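Carbon monoxide dehydrogenase (Thermococcus sp. AM4, PDB 6T7J) probably catalyses the reversible oxidation of carbon monoxide to carbon dioxide at a nickel-iron-sulfur cluster, here isolated without nickel, passing electrons through further iron-sulfur clusters. Local coordinates at residues A319-M324 and A486-L491; V20-E25 and P407-E412; G302-G307 and T479-I484. All coordinates share one frame; numbering follows the deposited sequence.

Overall arrangement
Contacts 1 and 3 are buried, about 8 Å apart between centres, and share helix 480-489: contact 3 uses its N-terminal turn and contact 1 its C-terminal end. Their other sides also belong together, because strands 297-303 and 318-320 are neighbours in one parallel sheet, and both contacts reach the broken Fe4S4 cluster. Contact 3 joins its segments mainly through iron and sulfur, contact 1 through two methionines. Contact 2 lies farther out, its centre about 23 Å from the centre of the chain and only partly buried, and mixes a proline-leucine touch with a carboxylate beside a histidine. Met411, on the 407-412 segment, packs against the end of helix 480-489 and so connects contact 2 to contact 1.

Contact 1: A319-M324 and A486-L491; sequences AGSFLM and AAMEGL. With MSK (Broken Fe4S4 cluster), chain F.
The backbones stay well apart, Gly320 and Met488 being the closest pair at 7.8 Å between CA atoms, where the end of strand 318-320 runs past the last turn of helix 480-489. Met488 spans the gap. Its CG stands anti to the carbonyl carbon (chi1 -66°), and a bend at chi3 turns the methyl out of line with the rest of the chain. Its SD rests 3.9 Å from Gly320 CA, while its CE lies 3.8 Å from Met324 SD. Met324 comes from the other segment in the opposite sense, so the two thioether chains slide past each other, and Met324 CE approaches Met488 SD at 4.0 Å. The chain bearing Met324 has just left outermost strand 318-320 of one Rossmann-like parallel sheet, and helix 480-489 belongs to the next such domain of the CO dehydrogenase fold. A short turn, with Met324 N bonded to Ser321 O at 3.1 Å, brings Met324 back alongside Gly320 and Ser321; Ser321 N gives a weak, nearly straight hydrogen bond (3.5 Å, 165°) to Met324 SD, the same sulfur that meets Met488 CE. Ser321 OG, at the margin of the methionine pair, is hydrogen-bonded to Asn452. From the same turn Phe322 heads for the cluster: CG anti to the backbone N (chi1 180°) carries the ring beside the inorganic sulfur S4, with CB 3.6 Å from it. Phe322 also packs on Met60 of the second subunit. At the helix end, Ala486 O accepts from both Gly490 N and Leu491 N as the chain turns away at Gly490, which has positive phi.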
ATOM      1  N   ALA A 319     -22.725  21.349   8.004  1.00 49.61           N
ATOM      2  CA  ALA A 319     -23.867  21.267   7.103  1.00 49.82           C
ATOM      3  C   ALA A 319     -24.353  19.841   6.874  1.00 56.62           C
ATOM      4  O   ALA A 319     -25.533  19.644   6.559  1.00 51.11           O
ATOM      5  CB  ALA A 319     -23.522  21.910   5.758  1.00 47.24           C
ATOM      6  N   GLY A 320     -23.484  18.849   7.010  1.00 53.16           N
ATOM      7  CA  GLY A 320     -23.899  17.479   6.786  1.00 53.16           C
ATOM      8  C   GLY A 320     -22.711  16.543   6.782  1.00 59.43           C
ATOM      9  O   GLY A 320     -21.553  16.959   6.893  1.00 54.14           O
ATOM     10  N   SER A 321     -23.027  15.261   6.644  1.00 54.63           N
ATOM     11  CA  SER A 321     -22.039  14.198   6.691  1.00 51.64           C
ATOM     12  C   SER A 321     -21.687  13.745   5.271  1.00 51.59           C
ATOM     13  O   SER A 321     -22.002  14.427   4.287  1.00 46.25           O
ATOM     14  CB  SER A 321     -22.570  13.050   7.557  1.00 44.09           C
ATOM     15  OG  SER A 321     -23.736  12.480   6.986  1.00 44.55           O
ATOM     16  N   PHE A 322     -21.044  12.582   5.164  1.00 43.74           N
ATOM     17  CA  PHE A 322     -20.507  12.046   3.919  1.00 45.97           C
ATOM     18  C   PHE A 322     -21.527  12.075   2.788  1.00 49.93           C
ATOM     19  O   PHE A 322     -21.417  12.891   1.865  1.00 50.36           O
ATOM     20  CB  PHE A 322     -20.007  10.618   4.159  1.00 47.29           C
ATOM     21  CG  PHE A 322     -19.430   9.959   2.943  1.00 51.21           C
ATOM     22  CD1 PHE A 322     -18.388  10.546   2.246  1.00 48.96           C
ATOM     23  CD2 PHE A 322     -19.923   8.742   2.503  1.00 46.24           C
ATOM     24  CE1 PHE A 322     -17.856   9.936   1.125  1.00 43.00           C
ATOM     25  CE2 PHE A 322     -19.394   8.127   1.388  1.00 45.61           C
ATOM     26  CZ  PHE A 322     -18.360   8.726   0.696  1.00 45.91           C
ATOM     27  N   LEU A 323     -22.545  11.219   2.875  1.00 48.96           N
ATOM     28  CA  LEU A 323     -23.514  11.039   1.799  1.00 46.09           C
ATOM     29  C   LEU A 323     -24.315  12.299   1.494  1.00 50.13           C
ATOM     30  O   LEU A 323     -25.134  12.306   0.569  1.00 50.94           O
ATOM     31  CB  LEU A 323     -24.467   9.895   2.143  1.00 48.90           C
ATOM     32  CG  LEU A 323     -23.877   8.508   1.901  1.00 48.93           C
ATOM     33  CD1 LEU A 323     -24.839   7.427   2.357  1.00 48.82           C
ATOM     34  CD2 LEU A 323     -23.522   8.340   0.433  1.00 43.03           C
ATOM     35  N   MET A 324     -24.091  13.370   2.251  1.00 49.33           N
ATOM     36  CA  MET A 324     -24.805  14.617   2.026  1.00 46.21           C
ATOM     37  C   MET A 324     -24.019  15.623   1.195  1.00 50.47           C
ATOM     38  O   MET A 324     -24.599  16.636   0.783  1.00 44.41           O
ATOM     39  CB  MET A 324     -25.197  15.250   3.367  1.00 49.84           C
ATOM     40  CG  MET A 324     -26.135  14.379   4.193  1.00 47.84           C
ATOM     41  SD  MET A 324     -26.437  15.011   5.854  1.00 51.59           S
ATOM     42  CE  MET A 324     -27.532  16.383   5.496  1.00 51.42           C
ATOM     43  N   ALA A 486     -25.426  12.662  14.927  1.00 50.80           N
ATOM     44  CA  ALA A 486     -25.964  12.912  16.259  1.00 52.51           C
ATOM     45  C   ALA A 486     -26.259  14.391  16.462  1.00 51.25           C
ATOM     46  O   ALA A 486     -27.256  14.751  17.098  1.00 54.72           O
ATOM     47  CB  ALA A 486     -24.988  12.406  17.322  1.00 46.65           C
ATOM     48  N   ALA A 487     -25.407  15.263  15.920  1.00 51.86           N
ATOM     49  CA  ALA A 487     -25.632  16.696  16.049  1.00 52.67           C
ATOM     50  C   ALA A 487     -26.853  17.135  15.251  1.00 51.38           C
ATOM     51  O   ALA A 487     -27.641  17.964  15.719  1.00 55.41           O
ATOM     52  CB  ALA A 487     -24.387  17.463  15.598  1.00 49.69           C
ATOM     53  N   MET A 488     -27.030  16.587  14.047  1.00 53.26           N
ATOM     54  CA  MET A 488     -28.180  16.968  13.234  1.00 55.03           C
ATOM     55  C   MET A 488     -29.482  16.422  13.807  1.00 56.70           C
ATOM     56  O   MET A 488     -30.544  17.026  13.612  1.00 52.47           O
ATOM     57  CB  MET A 488     -27.992  16.490  11.797  1.00 52.23           C
ATOM     58  CG  MET A 488     -26.845  17.160  11.067  1.00 54.29           C
ATOM     59  SD  MET A 488     -26.665  16.555   9.382  1.00 52.23           S
ATOM     60  CE  MET A 488     -26.400  14.809   9.687  1.00 46.74           C
ATOM     61  N   GLU A 489     -29.429  15.286  14.506  1.00 51.77           N
ATOM     62  CA  GLU A 489     -30.652  14.726  15.070  1.00 53.96           C
ATOM     63  C   GLU A 489     -31.114  15.501  16.299  1.00 58.05           C
ATOM     64  O   GLU A 489     -32.317  15.711  16.490  1.00 49.91           O
ATOM     65  CB  GLU A 489     -30.448  13.253  15.423  1.00 55.55           C
ATOM     66  CG  GLU A 489     -31.655  12.623  16.090  1.00 57.60           C
ATOM     67  CD  GLU A 489     -32.617  12.013  15.089  1.00 65.66           C
ATOM     68  OE1 GLU A 489     -32.254  11.912  13.897  1.00 64.78           O
ATOM     69  OE2 GLU A 489     -33.737  11.632  15.494  1.00 72.10           O
ATOM     70  N   GLY A 490     -30.178  15.935  17.138  1.00 53.50           N
ATOM     71  CA  GLY A 490     -30.532  16.629  18.359  1.00 52.17           C
ATOM     72  C   GLY A 490     -30.001  15.923  19.586  1.00 53.49           C
ATOM     73  O   GLY A 490     -30.306  16.309  20.718  1.00 59.03           O
ATOM     74  N   LEU A 491     -29.202  14.879  19.369  1.00 53.57           N
ATOM     75  CA  LEU A 491     -28.620  14.115  20.464  1.00 52.05           C
ATOM     76  C   LEU A 491     -27.479  14.846  21.156  1.00 55.65           C
ATOM     77  O   LEU A 491     -26.955  14.336  22.153  1.00 55.38           O
ATOM     78  CB  LEU A 491     -28.135  12.760  19.950  1.00 52.84           C
ATOM     79  CG  LEU A 491     -29.228  11.846  19.396  1.00 55.98           C
ATOM     80  CD1 LEU A 491     -28.621  10.584  18.814  1.00 57.63           C
ATOM     81  CD2 LEU A 491     -30.241  11.508  20.480  1.00 54.04           C
TER
HETATM   82  S1  MSK F 703     -15.123  11.826   6.695  0.82 53.76           S
HETATM   83  S3  MSK F 703     -13.927   8.570   6.882  1.00 60.52           S
HETATM   84  S4  MSK F 703     -17.007   9.148   5.482  0.64 51.58           S
HETATM   85  S5  MSK F 703     -16.255   9.724   8.802  1.00 55.01           S
HETATM   86 FE1  MSK F 703     -13.316  11.656   8.041  0.87 63.68          FE
HETATM   87 FE2  MSK F 703     -17.078  10.628   7.087  0.62 47.25          FE
HETATM   88 FE3  MSK F 703     -16.082   8.076   7.136  0.55 48.47          FE
HETATM   89 FE4  MSK F 703     -14.999   9.917   5.471  0.75 48.49          FE

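Contact 2: V20-E25 and P407-E412; sequences VAELIE and PKHKME
Leu23 and Pro407 meet tip to tip, Leu23 CD1 lying 3.6 Å from Pro407 CG, where the N-terminal helix 20-30 packs on the irregular chain leading into strand 411-415 of a two-stranded antiparallel sheet. One residue earlier on the helix is Glu22; its side chain and that of Pro407 run past each other in opposite directions, with Glu22 OE1 3.9 Å from Pro407 CB. The ring is thus touched by an apolar branch and by one carboxylate oxygen. The extended chain of Glu22 carries the other oxygen on to His409: OE2 lies in the plane of the imidazole, at its edge, with the carboxylate and ring planes 70° apart. Further out, Glu22 OE1 takes a hydrogen bond from His405, just upstream of the proline, which ties down the end of the side chain. Leu23 is backed by Leu254 and by Leu327 of helix 325-330, and strand 411-415 pairs through Met411 with Ala252. A phosphate ion, probably from the crystallisation liquor, is modelled near both His409 NE2 and Glu22 OE2, though its close approach is doubtful. On the His409 ring, NE2 is 3.5 Å and CD2 3.7 Å from Glu22 OE2.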
ATOM      1  N   VAL A  20     -32.805  15.260   3.581  1.00 61.67           N
ATOM      2  CA  VAL A  20     -32.128  14.423   2.595  1.00 61.28           C
ATOM      3  C   VAL A  20     -33.102  13.976   1.510  1.00 59.11           C
ATOM      4  O   VAL A  20     -32.771  13.984   0.316  1.00 60.95           O
ATOM      5  CB  VAL A  20     -31.460  13.221   3.292  1.00 59.14           C
ATOM      6  CG1 VAL A  20     -30.923  12.234   2.266  1.00 56.16           C
ATOM      7  CG2 VAL A  20     -30.348  13.697   4.216  1.00 51.61           C
ATOM      8  N   ALA A  21     -34.317  13.589   1.904  1.00 66.38           N
ATOM      9  CA  ALA A  21     -35.307  13.122   0.938  1.00 60.53           C
ATOM     10  C   ALA A  21     -35.658  14.214  -0.069  1.00 62.51           C
ATOM     11  O   ALA A  21     -35.690  13.967  -1.282  1.00 62.48           O
ATOM     12  CB  ALA A  21     -36.560  12.643   1.669  1.00 56.51           C
ATOM     13  N   GLU A  22     -35.942  15.426   0.423  1.00 61.10           N
ATOM     14  CA  GLU A  22     -36.295  16.527  -0.469  1.00 63.37           C
ATOM     15  C   GLU A  22     -35.218  16.750  -1.521  1.00 62.64           C
ATOM     16  O   GLU A  22     -35.522  16.960  -2.701  1.00 60.27           O
ATOM     17  CB  GLU A  22     -36.519  17.816   0.326  1.00 62.42           C
ATOM     18  CG  GLU A  22     -36.937  17.633   1.775  1.00 63.26           C
ATOM     19  CD  GLU A  22     -36.991  18.957   2.527  1.00 64.86           C
ATOM     20  OE1 GLU A  22     -36.719  20.007   1.907  1.00 61.14           O
ATOM     21  OE2 GLU A  22     -37.303  18.948   3.737  1.00 61.06           O
ATOM     22  N   LEU A  23     -33.950  16.684  -1.115  1.00 59.27           N
ATOM     23  CA  LEU A  23     -32.867  16.980  -2.042  1.00 54.47           C
ATOM     24  C   LEU A  23     -32.603  15.826  -2.999  1.00 55.57           C
ATOM     25  O   LEU A  23     -32.222  16.063  -4.151  1.00 56.57           O
ATOM     26  CB  LEU A  23     -31.602  17.341  -1.267  1.00 57.76           C
ATOM     27  CG  LEU A  23     -31.400  18.831  -0.975  1.00 56.62           C
ATOM     28  CD1 LEU A  23     -32.701  19.521  -0.588  1.00 63.09           C
ATOM     29  CD2 LEU A  23     -30.371  19.004   0.114  1.00 57.39           C
ATOM     30  N   ILE A  24     -32.813  14.583  -2.563  1.00 56.48           N
ATOM     31  CA  ILE A  24     -32.741  13.466  -3.504  1.00 60.23           C
ATOM     32  C   ILE A  24     -33.816  13.609  -4.573  1.00 60.41           C
ATOM     33  O   ILE A  24     -33.567  13.385  -5.768  1.00 59.10           O
ATOM     34  CB  ILE A  24     -32.850  12.125  -2.756  1.00 60.14           C
ATOM     35  CG1 ILE A  24     -31.647  11.939  -1.832  1.00 53.98           C
ATOM     36  CG2 ILE A  24     -32.934  10.965  -3.739  1.00 65.24           C
ATOM     37  CD1 ILE A  24     -31.687  10.660  -1.037  1.00 58.17           C
ATOM     38  N   GLU A  25     -35.024  14.018  -4.176  1.00 61.46           N
ATOM     39  CA  GLU A  25     -36.078  14.209  -5.166  1.00 60.63           C
ATOM     40  C   GLU A  25     -35.781  15.389  -6.085  1.00 59.51           C
ATOM     41  O   GLU A  25     -36.098  15.346  -7.279  1.00 59.21           O
ATOM     42  CB  GLU A  25     -37.416  14.408  -4.479  1.00 63.80           C
ATOM     43  CG  GLU A  25     -37.696  13.406  -3.419  1.00 73.91           C
ATOM     44  CD  GLU A  25     -38.858  13.845  -2.621  1.00 81.33           C
ATOM     45  OE1 GLU A  25     -39.016  13.393  -1.456  1.00 87.62           O
ATOM     46  OE2 GLU A  25     -39.694  14.577  -3.211  1.00 77.89           O
ATOM     47  N   PRO A 407     -33.232  23.111   2.833  1.00 64.25           N
ATOM     48  CA  PRO A 407     -34.147  22.594   3.857  1.00 61.76           C
ATOM     49  C   PRO A 407     -34.033  23.402   5.145  1.00 66.34           C
ATOM     50  O   PRO A 407     -32.934  23.666   5.637  1.00 64.66           O
ATOM     51  CB  PRO A 407     -33.690  21.143   4.047  1.00 60.91           C
ATOM     52  CG  PRO A 407     -32.929  20.812   2.800  1.00 58.62           C
ATOM     53  CD  PRO A 407     -32.274  22.090   2.378  1.00 55.83           C
ATOM     54  N   LYS A 408     -35.196  23.798   5.681  1.00 66.41           N
ATOM     55  CA  LYS A 408     -35.260  24.580   6.918  1.00 72.36           C
ATOM     56  C   LYS A 408     -34.535  23.896   8.065  1.00 67.49           C
ATOM     57  O   LYS A 408     -34.029  24.567   8.972  1.00 74.16           O
ATOM     58  CB  LYS A 408     -36.724  24.817   7.307  1.00 76.89           C
ATOM     59  CG  LYS A 408     -37.030  26.159   7.988  1.00 84.98           C
ATOM     60  CD  LYS A 408     -36.439  26.258   9.395  1.00 81.14           C
ATOM     61  CE  LYS A 408     -36.765  27.573  10.079  1.00 73.61           C
ATOM     62  NZ  LYS A 408     -36.278  27.582  11.489  1.00 80.27           N
ATOM     63  N   HIS A 409     -34.467  22.572   8.035  1.00 69.56           N
ATOM     64  CA  HIS A 409     -34.104  21.798   9.211  1.00 64.53           C
ATOM     65  C   HIS A 409     -32.708  22.149   9.707  1.00 62.97           C
ATOM     66  O   HIS A 409     -31.721  22.041   8.973  1.00 61.44           O
ATOM     67  CB  HIS A 409     -34.223  20.317   8.883  1.00 61.29           C
ATOM     68  CG  HIS A 409     -35.570  19.945   8.348  1.00 62.17           C
ATOM     69  ND1 HIS A 409     -36.667  19.779   9.162  1.00 63.99           N
ATOM     70  CD2 HIS A 409     -36.002  19.732   7.083  1.00 69.11           C
ATOM     71  CE1 HIS A 409     -37.717  19.465   8.422  1.00 76.61           C
ATOM     72  NE2 HIS A 409     -37.339  19.430   7.158  1.00 71.83           N
ATOM     73  N   LYS A 410     -32.650  22.582  10.962  1.00 59.90           N
ATOM     74  CA  LYS A 410     -31.439  23.038  11.619  1.00 58.75           C
ATOM     75  C   LYS A 410     -31.512  22.572  13.065  1.00 61.04           C
ATOM     76  O   LYS A 410     -32.595  22.505  13.649  1.00 64.66           O
ATOM     77  CB  LYS A 410     -31.319  24.568  11.522  1.00 61.48           C
ATOM     78  CG  LYS A 410     -30.152  25.191  12.261  1.00 62.92           C
ATOM     79  CD  LYS A 410     -29.947  26.639  11.820  1.00 66.03           C
ATOM     80  CE  LYS A 410     -31.260  27.416  11.807  1.00 73.78           C
ATOM     81  NZ  LYS A 410     -31.073  28.846  12.187  1.00 69.41           N
ATOM     82  N   MET A 411     -30.365  22.223  13.638  1.00 61.51           N
ATOM     83  CA  MET A 411     -30.373  21.676  14.989  1.00 53.88           C
ATOM     84  C   MET A 411     -29.227  22.259  15.796  1.00 59.17           C
ATOM     85  O   MET A 411     -28.148  22.501  15.259  1.00 62.98           O
ATOM     86  CB  MET A 411     -30.274  20.147  14.961  1.00 60.36           C
ATOM     87  CG  MET A 411     -30.318  19.492  16.330  1.00 56.77           C
ATOM     88  SD  MET A 411     -31.732  20.001  17.321  1.00 60.63           S
ATOM     89  CE  MET A 411     -33.046  19.029  16.584  1.00 46.30           C
ATOM     90  N   GLU A 412     -29.454  22.484  17.085  1.00 58.30           N
ATOM     91  CA  GLU A 412     -28.387  22.954  17.954  1.00 57.98           C
ATOM     92  C   GLU A 412     -27.585  21.771  18.477  1.00 58.76           C
ATOM     93  O   GLU A 412     -28.134  20.696  18.735  1.00 61.02           O
ATOM     94  CB  GLU A 412     -28.943  23.767  19.124  1.00 55.84           C
ATOM     95  CG  GLU A 412     -27.859  24.339  20.017  1.00 64.59           C
ATOM     96  CD  GLU A 412     -28.375  25.419  20.931  1.00 80.98           C
ATOM     97  OE1 GLU A 412     -27.854  25.543  22.057  1.00 78.99           O
ATOM     98  OE2 GLU A 412     -29.307  26.142  20.526  1.00 85.51           O
TER

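Contact 3: G302-G307 and T479-I484; sequences GMCCTG and TGCWSI. With MSK (Broken Fe4S4 cluster), chain F.
Cys304, Cys305 and Cys481 all hold SG anti to the carbonyl carbon, beside the backbone N; in Cys305 (chi1 -84°) and Cys481 (chi1 -68°) this sends the sulfur to iron. Cys305 SG binds FE1 at 2.3 Å, and Cys481 SG binds FE2 at 2.4 Å. The third cysteine, Cys304, instead lies alongside the cluster: its CB is 3.7 Å from the inorganic sulfur S1, and its SG is 4.2 Å from Cys481 SG. Cys305 SG also skirts the backbone across the contact, 4.3 Å from Gly480 CA. Away from the metals, Ile484 CD1 packs on the Cys304 backbone, 3.7 Å from Cys304 N. Both segments lie at a beta-to-alpha turn, strand 297-303 running into helix 304-314 and strand 474-478 into helix 480-489, each at the C-terminal end of a strand of a parallel, Rossmann-like sheet. Cluster C is thus gripped between two such domains, as in other nickel CO dehydrogenases. Gly480, with positive phi, brings its backbone close against the cluster beside sulfur S5. His269 supplies a second protein ligand to FE1, and Cys522, another residue of the cluster pocket, packs on Cys305. Since one cysteine from each domain holds a different iron, the cluster itself bridges the two segments: S1 joins FE1 to FE2, and FE2 belongs to the iron-sulfide core. In this nickel-free, broken state FE1, held by Cys305, His269 and S1, is consistent with the pendant iron site of cluster C.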
ATOM      1  N   GLY A 302     -19.177  23.698   7.281  1.00 47.87           N
ATOM      2  CA  GLY A 302     -18.261  22.589   7.115  1.00 45.18           C
ATOM      3  C   GLY A 302     -18.952  21.275   6.829  1.00 47.28           C
ATOM      4  O   GLY A 302     -20.122  21.091   7.169  1.00 52.51           O
ATOM      5  N   MET A 303     -18.234  20.352   6.195  1.00 49.58           N
ATOM      6  CA  MET A 303     -18.737  19.010   5.953  1.00 51.54           C
ATOM      7  C   MET A 303     -17.638  18.009   6.270  1.00 54.33           C
ATOM      8  O   MET A 303     -16.451  18.287   6.077  1.00 53.51           O
ATOM      9  CB  MET A 303     -19.213  18.828   4.505  1.00 56.25           C
ATOM     10  CG  MET A 303     -20.445  19.643   4.144  1.00 62.46           C
ATOM     11  SD  MET A 303     -21.313  18.988   2.704  1.00 64.85           S
ATOM     12  CE  MET A 303     -22.445  17.851   3.497  1.00 53.77           C
ATOM     13  N   CYS A 304     -18.052  16.851   6.770  1.00 52.81           N
ATOM     14  CA  CYS A 304     -17.161  15.729   7.091  1.00 54.60           C
ATOM     15  C   CYS A 304     -16.135  16.189   8.131  1.00 51.28           C
ATOM     16  O   CYS A 304     -16.420  17.064   8.959  1.00 50.12           O
ATOM     17  CB  CYS A 304     -16.569  15.163   5.814  1.00 52.29           C
ATOM     18  SG  CYS A 304     -17.743  14.189   4.842  1.00 59.90           S
ATOM     19  N   CYS A 305     -14.931  15.614   8.099  1.00 51.02           N
ATOM     20  CA  CYS A 305     -14.037  15.726   9.246  1.00 53.56           C
ATOM     21  C   CYS A 305     -13.387  17.101   9.354  1.00 56.16           C
ATOM     22  O   CYS A 305     -13.163  17.588  10.464  1.00 49.67           O
ATOM     23  CB  CYS A 305     -12.981  14.623   9.193  1.00 49.81           C
ATOM     24  SG  CYS A 305     -13.555  13.059   9.903  1.00 60.43           S
ATOM     25  N   THR A 306     -13.072  17.754   8.232  1.00 53.94           N
ATOM     26  CA  THR A 306     -12.567  19.120   8.340  1.00 54.95           C
ATOM     27  C   THR A 306     -13.652  20.060   8.863  1.00 54.60           C
ATOM     28  O   THR A 306     -13.359  20.997   9.628  1.00 51.72           O
ATOM     29  CB  THR A 306     -12.003  19.587   6.991  1.00 53.18           C
ATOM     30  OG1 THR A 306     -11.011  20.598   7.207  1.00 55.00           O
ATOM     31  CG2 THR A 306     -13.093  20.129   6.068  1.00 45.79           C
ATOM     32  N   GLY A 307     -14.910  19.795   8.498  1.00 51.86           N
ATOM     33  CA  GLY A 307     -16.013  20.505   9.117  1.00 53.30           C
ATOM     34  C   GLY A 307     -16.077  20.256  10.609  1.00 53.49           C
ATOM     35  O   GLY A 307     -16.347  21.170  11.387  1.00 53.55           O
ATOM     36  N   THR A 479     -17.021  10.225  17.199  1.00 51.60           N
ATOM     37  CA  THR A 479     -16.337  11.103  16.253  1.00 53.97           C
ATOM     38  C   THR A 479     -16.953  10.988  14.865  1.00 47.20           C
ATOM     39  O   THR A 479     -17.796  10.128  14.595  1.00 48.88           O
ATOM     40  CB  THR A 479     -14.835  10.792  16.150  1.00 50.61           C
ATOM     41  OG1 THR A 479     -14.638   9.668  15.281  1.00 51.70           O
ATOM     42  CG2 THR A 479     -14.232  10.491  17.519  1.00 49.31           C
ATOM     43  N   GLY A 480     -16.513  11.888  13.984  1.00 54.92           N
ATOM     44  CA  GLY A 480     -16.750  11.787  12.557  1.00 49.65           C
ATOM     45  C   GLY A 480     -18.195  12.006  12.138  1.00 52.22           C
ATOM     46  O   GLY A 480     -18.950  12.796  12.726  1.00 51.82           O
ATOM     47  N   CYS A 481     -18.581  11.293  11.079  1.00 45.37           N
ATOM     48  CA  CYS A 481     -19.923  11.455  10.548  1.00 52.59           C
ATOM     49  C   CYS A 481     -20.981  10.910  11.498  1.00 50.52           C
ATOM     50  O   CYS A 481     -22.133  11.350  11.428  1.00 47.33           O
ATOM     51  CB  CYS A 481     -20.029  10.803   9.167  1.00 49.83           C
ATOM     52  SG  CYS A 481     -19.053  11.643   7.874  1.00 55.26           S
ATOM     53  N   TRP A 482     -20.622  10.001  12.413  1.00 53.67           N
ATOM     54  CA  TRP A 482     -21.548   9.705  13.502  1.00 51.47           C
ATOM     55  C   TRP A 482     -21.839  10.954  14.307  1.00 52.23           C
ATOM     56  O   TRP A 482     -22.987  11.195  14.698  1.00 50.88           O
ATOM     57  CB  TRP A 482     -21.020   8.627  14.450  1.00 50.42           C
ATOM     58  CG  TRP A 482     -21.939   8.536  15.661  1.00 54.03           C
ATOM     59  CD1 TRP A 482     -23.074   7.785  15.768  1.00 51.68           C
ATOM     60  CD2 TRP A 482     -21.839   9.279  16.891  1.00 53.08           C
ATOM     61  NE1 TRP A 482     -23.665   7.984  16.991  1.00 51.02           N
ATOM     62  CE2 TRP A 482     -22.932   8.901  17.696  1.00 49.40           C
ATOM     63  CE3 TRP A 482     -20.928  10.214  17.390  1.00 51.87           C
ATOM     64  CZ2 TRP A 482     -23.136   9.425  18.969  1.00 45.65           C
ATOM     65  CZ3 TRP A 482     -21.136  10.736  18.655  1.00 45.58           C
ATOM     66  CH2 TRP A 482     -22.226  10.336  19.432  1.00 48.06           C
ATOM     67  N   SER A 483     -20.809  11.745  14.612  1.00 51.53           N
ATOM     68  CA  SER A 483     -21.040  12.945  15.399  1.00 51.88           C
ATOM     69  C   SER A 483     -21.848  13.965  14.609  1.00 48.45           C
ATOM     70  O   SER A 483     -22.708  14.643  15.173  1.00 56.72           O
ATOM     71  CB  SER A 483     -19.716  13.537  15.873  1.00 50.20           C
ATOM     72  OG  SER A 483     -18.991  12.576  16.615  1.00 50.08           O
ATOM     73  N   ILE A 484     -21.608  14.056  13.300  1.00 48.47           N
ATOM     74  CA  ILE A 484     -22.448  14.940  12.485  1.00 50.54           C
ATOM     75  C   ILE A 484     -23.901  14.476  12.522  1.00 47.54           C
ATOM     76  O   ILE A 484     -24.825  15.295  12.638  1.00 52.90           O
ATOM     77  CB  ILE A 484     -21.911  15.025  11.046  1.00 48.14           C
ATOM     78  CG1 ILE A 484     -20.464  15.515  11.049  1.00 51.66           C
ATOM     79  CG2 ILE A 484     -22.773  15.964  10.215  1.00 47.69           C
ATOM     80  CD1 ILE A 484     -19.820  15.520   9.682  1.00 53.73           C
TER
HETATM   81  S1  MSK F 703     -15.123  11.826   6.695  0.82 53.76           S
HETATM   82  S3  MSK F 703     -13.927   8.570   6.882  1.00 60.52           S
HETATM   83  S4  MSK F 703     -17.007   9.148   5.482  0.64 51.58           S
HETATM   84  S5  MSK F 703     -16.255   9.724   8.802  1.00 55.01           S
HETATM   85 FE1  MSK F 703     -13.316  11.656   8.041  0.87 63.68          FE
HETATM   86 FE2  MSK F 703     -17.078  10.628   7.087  0.62 47.25          FE
HETATM   87 FE3  MSK F 703     -16.082   8.076   7.136  0.55 48.47          FE
HETATM   88 FE4  MSK F 703     -14.999   9.917   5.471  0.75 48.49          FE